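Local coordinates for putative xanthine dehydrogenase YAGS fad-binding subunit (Escherichia coli, PDB 5G5G), which probably oxidises aldehydes in the periplasm as the molybdenum-carrying subunit of a three-chain enzyme, holding a dioxothiomolybdenum centre and pterin cytosine dinucleotide, at residues E43-A48 with M196-G201; Y50-G55 with E118-A123; G76-I81 with R260-P265. All coordinates share one frame; numbering follows the deposited sequence. Where two conformers were deposited one is given.

Contact 1 of 3, residues E43-A48 with M196-G201; sequences EEAPNA and MAVWDG
The main projection here is the thioether of M196, which rises from strand 194-200 into a shallow dip formed by A45 and A48. A45 opens and A48 closes a type I beta turn, held by a bond from A48 N to A45 O of 3.1 Å. The turn sets the two methyl groups next to each other, with A45 CB 3.9 Å from A48 CB, and both point at the strand. The sulfur lies against this pair: M196 SD is 3.8 Å from A45 CB and 4.2 Å from A48 CB. M196 leaves its strand almost straight, with CG anti to the backbone N (chi1 -179°), and its chain bends only at the last torsion (chi3 79°). The straight part carries SD across the gap between the backbones, and the bend lays CE along A45, at 3.9 Å from A45 CB. E44 adds a margin on the CE side through its CB.

A second, smaller bump stands two residues further along the same strand face. V198 directs CG2 at the flank of A45, and the 4.4 Å between V198 CG2 and A45 CB shows a looser fit. A45 is therefore touched by both strand residues, and its CA lies 7.8 Å from that of V198. No hydrogen bond crosses between the segments; they bury 151 Å² together, and the side-chain touches are made chiefly by methyl groups and the thioether. P265 touches A45, A48 and V198, and W207 of strand 203-208 packs on M196 and V198, so neighbouring side chains continue the apolar patch. This is a beta turn laid over one face of a mixed beta sheet, joining the hammerhead family region to a strand of the molybdopterin-binding region.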
ATOM      1  N   GLU C  43      17.674  21.163   7.366  1.00 16.18           N
ATOM      2  CA  GLU C  43      18.806  21.875   7.971  1.00 16.92           C
ATOM      3  C   GLU C  43      20.156  21.409   7.458  1.00 16.63           C
ATOM      4  O   GLU C  43      21.128  22.187   7.470  1.00 17.71           O
ATOM      5  CB  GLU C  43      18.810  21.798   9.492  1.00 17.95           C
ATOM      6  CG  GLU C  43      17.525  22.257  10.151  1.00 19.13           C
ATOM      7  CD  GLU C  43      16.506  21.155  10.378  1.00 18.86           C
ATOM      8  OE1 GLU C  43      16.442  20.103   9.650  1.00 19.91           O
ATOM      9  OE2 GLU C  43      15.653  21.348  11.261  1.00 20.54           O
ATOM     10  N   GLU C  44      20.215  20.171   6.995  0.50 15.78           N
ATOM     11  CA  GLU C  44      21.432  19.579   6.499  0.50 15.91           C
ATOM     12  C   GLU C  44      21.795  20.056   5.084  0.50 16.34           C
ATOM     13  O   GLU C  44      22.924  19.850   4.651  0.50 16.59           O
ATOM     14  CB  GLU C  44      21.257  18.069   6.547  0.50 15.76           C
ATOM     15  CG  GLU C  44      21.196  17.534   8.011  0.50 15.88           C
ATOM     16  CD  GLU C  44      19.864  17.630   8.784  0.50 15.74           C
ATOM     17  OE1 GLU C  44      18.804  18.080   8.279  0.50 15.24           O
ATOM     18  OE2 GLU C  44      19.858  17.164   9.962  0.50 16.30           O
ATOM     19  N   ALA C  45      20.843  20.680   4.384  1.00 15.99           N
ATOM     20  CA  ALA C  45      21.075  21.220   3.013  1.00 16.74           C
ATOM     21  C   ALA C  45      19.981  22.163   2.684  1.00 17.00           C
ATOM     22  O   ALA C  45      19.074  21.844   1.894  1.00 16.43           O
ATOM     23  CB  ALA C  45      21.074  20.090   2.021  1.00 16.65           C
ATOM     24  N   PRO C  46      20.075  23.376   3.238  1.00 18.31           N
ATOM     25  CA  PRO C  46      18.900  24.253   3.073  1.00 19.35           C
ATOM     26  C   PRO C  46      18.622  24.693   1.625  1.00 19.45           C
ATOM     27  O   PRO C  46      17.466  25.010   1.301  1.00 19.99           O
ATOM     28  CB  PRO C  46      19.252  25.503   3.908  1.00 20.30           C
ATOM     29  CG  PRO C  46      20.294  25.054   4.859  1.00 20.48           C
ATOM     30  CD  PRO C  46      21.028  23.868   4.230  1.00 19.04           C
ATOM     31  N   ASN C  47      19.644  24.708   0.810  1.00 20.00           N
ATOM     32  CA  ASN C  47      19.497  25.039  -0.614  1.00 22.72           C
ATOM     33  C   ASN C  47      19.620  23.858  -1.557  1.00 19.79           C
ATOM     34  O   ASN C  47      20.076  24.011  -2.695  1.00 19.20           O
ATOM     35  CB  ASN C  47      20.527  26.101  -0.976  1.00 26.34           C
ATOM     36  CG  ASN C  47      20.433  27.317  -0.050  1.00 34.35           C
ATOM     37  OD1 ASN C  47      21.455  27.820   0.503  1.00 44.35           O
ATOM     38  ND2 ASN C  47      19.200  27.801   0.151  1.00 36.36           N
ATOM     39  N   ALA C  48      19.223  22.690  -1.068  1.00 16.57           N
ATOM     40  CA  ALA C  48      19.258  21.495  -1.905  1.00 15.78           C
ATOM     41  C   ALA C  48      18.421  21.704  -3.172  1.00 15.14           C
ATOM     42  O   ALA C  48      17.317  22.282  -3.125  1.00 14.93           O
ATOM     43  CB  ALA C  48      18.778  20.288  -1.149  1.00 15.37           C
ATOM     44  N   MET C 196      18.764  12.032  -0.469  1.00 12.02           N
ATOM     45  CA  MET C 196      19.443  13.327  -0.610  1.00 12.08           C
ATOM     46  C   MET C 196      20.929  13.104  -0.506  1.00 12.84           C
ATOM     47  O   MET C 196      21.397  12.402   0.418  1.00 12.51           O
ATOM     48  CB  MET C 196      18.986  14.325   0.455  1.00 12.63           C
ATOM     49  CG  MET C 196      19.650  15.666   0.305  1.00 13.28           C
ATOM     50  SD  MET C 196      18.993  16.947   1.372  1.00 14.52           S
ATOM     51  CE  MET C 196      19.816  16.511   2.895  1.00 15.03           C
ATOM     52  N   ALA C 197      21.683  13.683  -1.447  1.00 12.84           N
ATOM     53  CA  ALA C 197      23.153  13.567  -1.450  1.00 13.84           C
ATOM     54  C   ALA C 197      23.810  14.894  -1.238  1.00 14.72           C
ATOM     55  O   ALA C 197      23.380  15.885  -1.816  1.00 15.54           O
ATOM     56  CB  ALA C 197      23.633  12.964  -2.733  1.00 14.43           C
ATOM     57  N   VAL C 198      24.887  14.907  -0.467  1.00 15.81           N
ATOM     58  CA  VAL C 198      25.802  16.053  -0.307  1.00 16.46           C
ATOM     59  C   VAL C 198      27.212  15.496  -0.452  1.00 17.19           C
ATOM     60  O   VAL C 198      27.603  14.511   0.254  1.00 16.01           O
ATOM     61  CB  VAL C 198      25.715  16.706   1.112  1.00 17.53           C
ATOM     62  CG1 VAL C 198      26.740  17.806   1.355  1.00 19.04           C
ATOM     63  CG2 VAL C 198      24.342  17.239   1.391  1.00 17.59           C
ATOM     64  N   TRP C 199      27.986  16.125  -1.324  1.00 17.23           N
ATOM     65  CA  TRP C 199      29.443  15.867  -1.391  1.00 18.76           C
ATOM     66  C   TRP C 199      30.232  16.965  -0.705  1.00 21.18           C
ATOM     67  O   TRP C 199      29.901  18.147  -0.838  1.00 20.43           O
ATOM     68  CB  TRP C 199      29.943  15.736  -2.813  1.00 18.85           C
ATOM     69  CG  TRP C 199      29.399  14.587  -3.596  1.00 17.98           C
ATOM     70  CD1 TRP C 199      28.166  14.523  -4.185  1.00 17.77           C
ATOM     71  CD2 TRP C 199      30.030  13.334  -3.858  1.00 17.87           C
ATOM     72  NE1 TRP C 199      27.995  13.297  -4.790  1.00 17.08           N
ATOM     73  CE2 TRP C 199      29.144  12.575  -4.644  1.00 17.69           C
ATOM     74  CE3 TRP C 199      31.297  12.790  -3.553  1.00 18.76           C
ATOM     75  CZ2 TRP C 199      29.448  11.298  -5.071  1.00 17.79           C
ATOM     76  CZ3 TRP C 199      31.583  11.516  -3.975  1.00 18.73           C
ATOM     77  CH2 TRP C 199      30.684  10.791  -4.732  1.00 18.60           C
ATOM     78  N   ASP C 200      31.298  16.556   0.003  1.00 23.61           N
ATOM     79  CA  ASP C 200      32.274  17.483   0.526  1.00 26.91           C
ATOM     80  C   ASP C 200      33.597  16.967  -0.005  1.00 27.27           C
ATOM     81  O   ASP C 200      34.130  15.953   0.467  1.00 25.22           O
ATOM     82  CB  ASP C 200      32.236  17.538   2.045  1.00 29.67           C
ATOM     83  CG  ASP C 200      33.261  18.543   2.632  1.00 36.79           C
ATOM     84  OD1 ASP C 200      33.783  19.438   1.903  1.00 38.33           O
ATOM     85  OD2 ASP C 200      33.529  18.440   3.848  1.00 43.05           O
ATOM     86  N   GLY C 201      34.071  17.610  -1.065  1.00 27.17           N
ATOM     87  CA  GLY C 201      35.149  17.046  -1.847  1.00 28.72           C
ATOM     88  C   GLY C 201      34.781  15.648  -2.302  1.00 29.83           C
ATOM     89  O   GLY C 201      33.698  15.428  -2.867  1.00 29.91           O
TER

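Contact 2 of 3, residues Y50-G55 with E118-A123; sequences YGYIVG and ETFEQA
Y50 opens the contact by laying its ring against the chain that leads into helix 120-127. Its CG stands anti to the carbonyl carbon (chi1 -65°), which brings one ring face under the start of the helix: F120 N sits 3.4 Å above the plane, offset toward the rim, and is 3.4 Å from Y50 CG. E118 O approaches the same ring at its edge, 3.5 Å from Y50 CD1. The phenol OH is hydrogen-bonded to an acidic side chain of another protein chain, so the far end of this tyrosine belongs to a subunit interface. Y50 O also touches the methyl group of the helix, 3.7 Å from A123 CB.

Two residues on, Y52 again faces the helix. Its CB lies 3.8 Å from A123 CB, which thus fits between the two tyrosine positions. Further out, Y52 CE2 meets F120 CE1 at 3.8 Å. F120 CE1 lies at the edge of the Y52 ring, in its plane, and the two ring planes stand at 51°, an oblique pair.

The helix start is fixed by T119 at the N-cap, whose OG1 accepts from Q122 N at 3.2 Å and from Q122 NE2. Strand 49-55 thus carries a capped helix packed across its face, the two-layer alpha/beta packing of the hammerhead region.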
ATOM      1  N   TYR C  50      16.520  19.961  -6.631  1.00 12.45           N
ATOM      2  CA  TYR C  50      15.538  18.906  -6.830  1.00 12.25           C
ATOM      3  C   TYR C  50      15.839  18.142  -8.087  1.00 12.45           C
ATOM      4  O   TYR C  50      15.970  18.724  -9.155  1.00 12.20           O
ATOM      5  CB  TYR C  50      14.162  19.519  -6.903  1.00 12.34           C
ATOM      6  CG  TYR C  50      13.703  20.182  -5.650  1.00 12.73           C
ATOM      7  CD1 TYR C  50      14.092  21.457  -5.324  1.00 13.27           C
ATOM      8  CD2 TYR C  50      12.900  19.502  -4.739  1.00 12.96           C
ATOM      9  CE1 TYR C  50      13.660  22.072  -4.168  1.00 13.68           C
ATOM     10  CE2 TYR C  50      12.463  20.109  -3.560  1.00 12.87           C
ATOM     11  CZ  TYR C  50      12.862  21.394  -3.274  1.00 14.00           C
ATOM     12  OH  TYR C  50      12.417  21.996  -2.087  1.00 15.14           O
ATOM     13  N   GLY C  51      15.919  16.816  -7.991  1.00 12.96           N
ATOM     14  CA  GLY C  51      16.059  16.010  -9.192  1.00 13.71           C
ATOM     15  C   GLY C  51      14.801  15.249  -9.529  1.00 13.87           C
ATOM     16  O   GLY C  51      14.229  14.619  -8.655  1.00 14.35           O
ATOM     17  N   TYR C  52      14.410  15.236 -10.799  1.00 13.89           N
ATOM     18  CA  TYR C  52      13.217  14.586 -11.217  1.00 14.06           C
ATOM     19  C   TYR C  52      13.590  13.535 -12.268  1.00 14.75           C
ATOM     20  O   TYR C  52      14.199  13.851 -13.305  1.00 14.62           O
ATOM     21  CB  TYR C  52      12.171  15.581 -11.698  1.00 14.40           C
ATOM     22  CG  TYR C  52      10.769  15.026 -11.708  1.00 14.62           C
ATOM     23  CD1 TYR C  52      10.311  14.238 -12.774  1.00 15.39           C
ATOM     24  CD2 TYR C  52       9.897  15.297 -10.674  1.00 15.04           C
ATOM     25  CE1 TYR C  52       9.016  13.734 -12.786  1.00 16.01           C
ATOM     26  CE2 TYR C  52       8.611  14.805 -10.656  1.00 15.53           C
ATOM     27  CZ  TYR C  52       8.171  14.030 -11.716  1.00 16.26           C
ATOM     28  OH  TYR C  52       6.900  13.529 -11.700  1.00 18.60           O
ATOM     29  N   ILE C  53      13.216  12.295 -11.978  1.00 14.34           N
ATOM     30  CA  ILE C  53      13.532  11.143 -12.809  0.50 15.46           C
ATOM     31  C   ILE C  53      12.771  11.076 -14.136  1.00 15.31           C
ATOM     32  O   ILE C  53      11.587  11.356 -14.172  1.00 14.99           O
ATOM     33  CB  ILE C  53      13.280   9.888 -11.945  0.50 15.65           C
ATOM     34  CG1 ILE C  53      14.497   9.024 -11.975  0.50 16.93           C
ATOM     35  CG2 ILE C  53      11.907   9.265 -12.134  0.50 15.83           C
ATOM     36  CD1 ILE C  53      15.274   9.391 -10.744  0.50 17.22           C
ATOM     37  N   VAL C  54      13.467  10.680 -15.210  1.00 15.27           N
ATOM     38  CA  VAL C  54      12.835  10.315 -16.483  1.00 15.29           C
ATOM     39  C   VAL C  54      13.015   8.816 -16.664  1.00 15.20           C
ATOM     40  O   VAL C  54      14.143   8.301 -16.660  1.00 14.81           O
ATOM     41  CB  VAL C  54      13.453  11.054 -17.665  1.00 16.66           C
ATOM     42  CG1 VAL C  54      12.790  10.680 -18.986  1.00 17.35           C
ATOM     43  CG2 VAL C  54      13.380  12.564 -17.414  1.00 17.29           C
ATOM     44  N   GLY C  55      11.902   8.125 -16.847  1.00 14.91           N
ATOM     45  CA  GLY C  55      11.902   6.660 -17.005  1.00 15.29           C
ATOM     46  C   GLY C  55      11.621   6.224 -18.426  1.00 15.91           C
ATOM     47  O   GLY C  55      11.045   6.980 -19.213  1.00 16.24           O
ATOM     48  N   GLU C 118      15.992  24.181  -9.542  1.00 14.84           N
ATOM     49  CA  GLU C 118      15.959  24.990  -8.331  1.00 15.70           C
ATOM     50  C   GLU C 118      14.747  24.660  -7.455  1.00 14.59           C
ATOM     51  O   GLU C 118      14.827  24.767  -6.230  1.00 13.84           O
ATOM     52  CB  GLU C 118      15.931  26.457  -8.720  1.00 17.96           C
ATOM     53  CG  GLU C 118      17.256  26.927  -9.278  1.00 20.59           C
ATOM     54  CD  GLU C 118      18.316  27.145  -8.217  1.00 23.48           C
ATOM     55  OE1 GLU C 118      18.029  27.002  -6.994  1.00 25.54           O
ATOM     56  OE2 GLU C 118      19.451  27.461  -8.597  1.00 26.28           O
ATOM     57  N   THR C 119      13.664  24.232  -8.095  1.00 13.57           N
ATOM     58  CA  THR C 119      12.446  23.869  -7.396  1.00 13.27           C
ATOM     59  C   THR C 119      11.892  22.563  -7.921  1.00 12.88           C
ATOM     60  O   THR C 119      12.139  22.180  -9.081  1.00 12.56           O
ATOM     61  CB  THR C 119      11.353  24.958  -7.488  1.00 13.51           C
ATOM     62  OG1 THR C 119      10.933  25.079  -8.844  1.00 13.54           O
ATOM     63  CG2 THR C 119      11.854  26.268  -6.984  1.00 14.02           C
ATOM     64  N   PHE C 120      11.100  21.897  -7.083  1.00 12.63           N
ATOM     65  CA  PHE C 120      10.377  20.678  -7.508  1.00 12.88           C
ATOM     66  C   PHE C 120       9.550  20.878  -8.811  1.00 12.94           C
ATOM     67  O   PHE C 120       9.595  20.058  -9.745  1.00 13.20           O
ATOM     68  CB  PHE C 120       9.458  20.207  -6.384  1.00 12.93           C
ATOM     69  CG  PHE C 120       8.644  19.022  -6.742  1.00 13.41           C
ATOM     70  CD1 PHE C 120       9.226  17.835  -6.997  1.00 13.99           C
ATOM     71  CD2 PHE C 120       7.275  19.150  -6.886  1.00 13.76           C
ATOM     72  CE1 PHE C 120       8.472  16.744  -7.360  1.00 14.32           C
ATOM     73  CE2 PHE C 120       6.505  18.065  -7.197  1.00 14.42           C
ATOM     74  CZ  PHE C 120       7.087  16.875  -7.474  1.00 14.15           C
ATOM     75  N   GLU C 121       8.769  21.921  -8.845  1.00 13.37           N
ATOM     76  CA  GLU C 121       7.881  22.122  -9.975  1.00 14.08           C
ATOM     77  C   GLU C 121       8.659  22.376 -11.261  1.00 14.12           C
ATOM     78  O   GLU C 121       8.271  21.927 -12.348  1.00 13.78           O
ATOM     79  CB  GLU C 121       6.895  23.273  -9.691  1.00 15.02           C
ATOM     80  CG  GLU C 121       6.014  22.972  -8.451  1.00 15.21           C
ATOM     81  CD  GLU C 121       6.625  23.375  -7.073  1.00 16.12           C
ATOM     82  OE1 GLU C 121       7.785  23.865  -6.975  1.00 16.22           O
ATOM     83  OE2 GLU C 121       5.931  23.113  -6.021  1.00 16.17           O
ATOM     84  N   GLN C 122       9.734  23.151 -11.140  1.00 13.99           N
ATOM     85  CA  GLN C 122      10.573  23.400 -12.322  1.00 14.66           C
ATOM     86  C   GLN C 122      11.256  22.113 -12.810  1.00 14.30           C
ATOM     87  O   GLN C 122      11.356  21.905 -14.053  1.00 14.26           O
ATOM     88  CB  GLN C 122      11.577  24.481 -12.053  1.00 14.87           C
ATOM     89  CG  GLN C 122      10.953  25.869 -12.170  1.00 15.60           C
ATOM     90  CD  GLN C 122      11.866  27.011 -11.838  1.00 16.08           C
ATOM     91  OE1 GLN C 122      12.068  27.931 -12.656  1.00 16.16           O
ATOM     92  NE2 GLN C 122      12.462  26.966 -10.636  1.00 16.59           N
ATOM     93  N   ALA C 123      11.694  21.262 -11.877  1.00 13.84           N
ATOM     94  CA  ALA C 123      12.303  19.974 -12.263  1.00 13.78           C
ATOM     95  C   ALA C 123      11.334  19.058 -12.981  1.00 13.89           C
ATOM     96  O   ALA C 123      11.666  18.489 -14.026  1.00 13.57           O
ATOM     97  CB  ALA C 123      12.902  19.288 -11.073  1.00 13.73           C
TER

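Contact 3 of 3, residues G76-I81 with R260-P265; sequences GVLAVI and RAVKRP
V262, near the C-terminal end of helix 250-262, drives CG1 against a classic beta bulge in strand 77-82, an outermost strand of its mixed sheet within this chain. The methyl lands between two consecutive residues, with V262 CG1 3.6 Å from A79 CB and 4.0 Å from L78 CB. In a regular strand such neighbours would face opposite ways; here L78 and A79 both stand opposite V116, and both side chains start toward the helix end. The backbone of L78 (psi -42°) records the distortion.

Two further touches flank the valine. I81 CD1 reaches A261 CB at 4.0 Å. At the other end L78 CD1 lies 3.7 Å from R264 NH1, the leucine crossing the arginine at about a right angle and meeting its guanidinium obliquely. The touching parts of the two segments run 136° apart, and no hydrogen bond joins them.

What positions R264 lies in the next shell. K263 leaves the helix with positive phi, turning the chain so that R264 heads back toward the sheet. The R264 side chain is extended from CG to NE, CG anti to the backbone N (chi1 -178°). Among its polar partners, NE donates to N47 O, and NH2 forms a salt bridge with OE1 of E118.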
ATOM      1  N   GLY C  76      14.814  27.426 -14.346  1.00 15.41           N
ATOM      2  CA  GLY C  76      15.330  26.932 -13.081  1.00 15.00           C
ATOM      3  C   GLY C  76      16.254  25.688 -13.184  1.00 14.85           C
ATOM      4  O   GLY C  76      16.681  25.138 -12.154  1.00 14.69           O
ATOM      5  N   VAL C  77      16.540  25.217 -14.413  1.00 14.91           N
ATOM      6  CA  VAL C  77      17.271  23.919 -14.580  1.00 14.39           C
ATOM      7  C   VAL C  77      18.772  24.185 -14.405  1.00 14.85           C
ATOM      8  O   VAL C  77      19.313  25.139 -14.936  1.00 14.97           O
ATOM      9  CB  VAL C  77      16.959  23.252 -15.938  1.00 14.27           C
ATOM     10  CG1 VAL C  77      17.890  22.075 -16.209  1.00 14.31           C
ATOM     11  CG2 VAL C  77      15.534  22.726 -15.908  1.00 13.90           C
ATOM     12  N   LEU C  78      19.421  23.293 -13.652  1.00 15.07           N
ATOM     13  CA  LEU C  78      20.840  23.314 -13.388  1.00 15.89           C
ATOM     14  C   LEU C  78      21.601  22.333 -14.271  1.00 16.07           C
ATOM     15  O   LEU C  78      22.668  22.694 -14.771  1.00 17.15           O
ATOM     16  CB  LEU C  78      21.138  22.930 -11.922  1.00 16.66           C
ATOM     17  CG  LEU C  78      20.605  23.830 -10.791  1.00 17.10           C
ATOM     18  CD1 LEU C  78      21.199  23.363  -9.469  1.00 18.36           C
ATOM     19  CD2 LEU C  78      21.036  25.231 -11.065  1.00 18.49           C
ATOM     20  N   ALA C  79      21.088  21.139 -14.469  1.00 15.31           N
ATOM     21  CA  ALA C  79      21.769  20.121 -15.286  1.00 16.00           C
ATOM     22  C   ALA C  79      20.796  18.982 -15.597  1.00 15.61           C
ATOM     23  O   ALA C  79      19.733  18.852 -14.978  1.00 14.28           O
ATOM     24  CB  ALA C  79      22.947  19.543 -14.510  1.00 16.18           C
ATOM     25  N   VAL C  80      21.196  18.139 -16.560  1.00 16.20           N
ATOM     26  CA  VAL C  80      20.469  16.897 -16.799  1.00 16.51           C
ATOM     27  C   VAL C  80      21.486  15.756 -16.788  1.00 17.14           C
ATOM     28  O   VAL C  80      22.435  15.783 -17.579  1.00 17.82           O
ATOM     29  CB  VAL C  80      19.733  16.907 -18.178  1.00 17.28           C
ATOM     30  CG1 VAL C  80      18.924  15.624 -18.349  1.00 17.12           C
ATOM     31  CG2 VAL C  80      18.845  18.153 -18.276  1.00 17.67           C
ATOM     32  N   ILE C  81      21.279  14.787 -15.911  1.00 16.70           N
ATOM     33  CA  ILE C  81      22.149  13.622 -15.773  1.00 17.10           C
ATOM     34  C   ILE C  81      21.676  12.520 -16.698  1.00 16.57           C
ATOM     35  O   ILE C  81      20.482  12.228 -16.710  1.00 16.27           O
ATOM     36  CB  ILE C  81      22.143  13.083 -14.346  1.00 17.80           C
ATOM     37  CG1 ILE C  81      22.340  14.238 -13.355  1.00 18.47           C
ATOM     38  CG2 ILE C  81      23.183  11.968 -14.175  1.00 18.38           C
ATOM     39  CD1 ILE C  81      23.473  15.166 -13.617  1.00 19.20           C
ATOM     40  N   ARG C 260      27.123  15.544  -7.263  1.00 16.87           N
ATOM     41  CA  ARG C 260      28.518  15.694  -7.644  1.00 18.87           C
ATOM     42  C   ARG C 260      28.660  16.600  -8.912  1.00 19.33           C
ATOM     43  O   ARG C 260      29.497  17.517  -8.969  1.00 19.58           O
ATOM     44  CB  ARG C 260      29.152  14.322  -7.854  1.00 20.99           C
ATOM     45  CG  ARG C 260      30.628  14.455  -8.156  1.00 23.48           C
ATOM     46  CD  ARG C 260      31.327  13.129  -8.115  1.00 25.42           C
ATOM     47  NE  ARG C 260      30.774  12.234  -9.117  1.00 26.21           N
ATOM     48  CZ  ARG C 260      31.173  10.971  -9.312  1.00 26.95           C
ATOM     49  NH1 ARG C 260      32.209  10.412  -8.609  1.00 26.85           N
ATOM     50  NH2 ARG C 260      30.558  10.280 -10.252  1.00 25.68           N
ATOM     51  N   ALA C 261      27.793  16.380  -9.890  1.00 18.85           N
ATOM     52  CA  ALA C 261      27.791  17.225 -11.108  1.00 19.55           C
ATOM     53  C   ALA C 261      27.488  18.708 -10.864  1.00 19.90           C
ATOM     54  O   ALA C 261      28.135  19.555 -11.443  1.00 20.04           O
ATOM     55  CB  ALA C 261      26.811  16.670 -12.105  1.00 19.66           C
ATOM     56  N   VAL C 262      26.481  19.042 -10.059  1.00 19.02           N
ATOM     57  CA  VAL C 262      26.106  20.438  -9.836  1.00 19.38           C
ATOM     58  C   VAL C 262      26.774  21.079  -8.637  1.00 20.20           C
ATOM     59  O   VAL C 262      26.577  22.280  -8.429  1.00 20.30           O
ATOM     60  CB  VAL C 262      24.572  20.681  -9.780  1.00 18.55           C
ATOM     61  CG1 VAL C 262      23.949  20.204 -11.084  1.00 18.94           C
ATOM     62  CG2 VAL C 262      23.902  20.015  -8.560  1.00 17.70           C
ATOM     63  N   LYS C 263      27.608  20.329  -7.923  1.00 20.67           N
ATOM     64  CA  LYS C 263      28.392  20.861  -6.790  1.00 22.67           C
ATOM     65  C   LYS C 263      27.490  21.508  -5.743  1.00 20.91           C
ATOM     66  O   LYS C 263      27.749  22.590  -5.214  1.00 20.89           O
ATOM     67  CB  LYS C 263      29.505  21.791  -7.321  1.00 26.18           C
ATOM     68  CG  LYS C 263      30.581  21.015  -8.071  1.00 29.50           C
ATOM     69  CD  LYS C 263      31.585  21.920  -8.775  1.00 35.66           C
ATOM     70  CE  LYS C 263      32.781  21.119  -9.306  1.00 38.96           C
ATOM     71  NZ  LYS C 263      33.789  22.078  -9.812  1.00 43.02           N
ATOM     72  N   ARG C 264      26.391  20.819  -5.476  1.00 19.78           N
ATOM     73  CA  ARG C 264      25.333  21.298  -4.620  1.00 19.53           C
ATOM     74  C   ARG C 264      24.496  20.090  -4.172  1.00 18.19           C
ATOM     75  O   ARG C 264      24.390  19.137  -4.956  1.00 17.70           O
ATOM     76  CB  ARG C 264      24.486  22.250  -5.453  1.00 20.60           C
ATOM     77  CG  ARG C 264      23.378  22.858  -4.711  1.00 20.87           C
ATOM     78  CD  ARG C 264      22.863  23.984  -5.583  1.00 21.49           C
ATOM     79  NE  ARG C 264      21.522  24.322  -5.165  1.00 21.10           N
ATOM     80  CZ  ARG C 264      20.801  25.241  -5.747  1.00 20.69           C
ATOM     81  NH1 ARG C 264      21.278  25.922  -6.817  1.00 20.59           N
ATOM     82  NH2 ARG C 264      19.601  25.478  -5.255  1.00 20.82           N
ATOM     83  N   PRO C 265      23.909  20.104  -2.952  1.00 17.30           N
ATOM     84  CA  PRO C 265      23.089  18.940  -2.561  1.00 16.42           C
ATOM     85  C   PRO C 265      21.841  18.812  -3.486  1.00 15.35           C
ATOM     86  O   PRO C 265      21.324  19.814  -4.018  1.00 14.57           O
ATOM     87  CB  PRO C 265      22.644  19.246  -1.126  1.00 16.94           C
ATOM     88  CG  PRO C 265      23.587  20.277  -0.644  1.00 17.83           C
ATOM     89  CD  PRO C 265      24.076  21.054  -1.842  1.00 18.47           C
TER

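How the contacts relate
R264 of contact 3 is the residue that links contacts 1 and 2: the hydrogen bond from its NE to N47 O measures 2.9 Å, and the salt bridge from its NH2 to E118 OE1 2.8 Å. P265 then packs on contact 1, with P265 CB 3.6 Å from A45 CB, while G76 O probably accepts from E118 N at 2.9 Å. Centres of contacts 2 and 3 are about 11 Å apart, those of 1 and 3 about 12 Å, and those of 1 and 2 about 16 Å. All three reach one mixed sheet, their centres lie about 30 to 35 Å from the chain's centre, and none of their residues lines the dioxothiomolybdenum pocket.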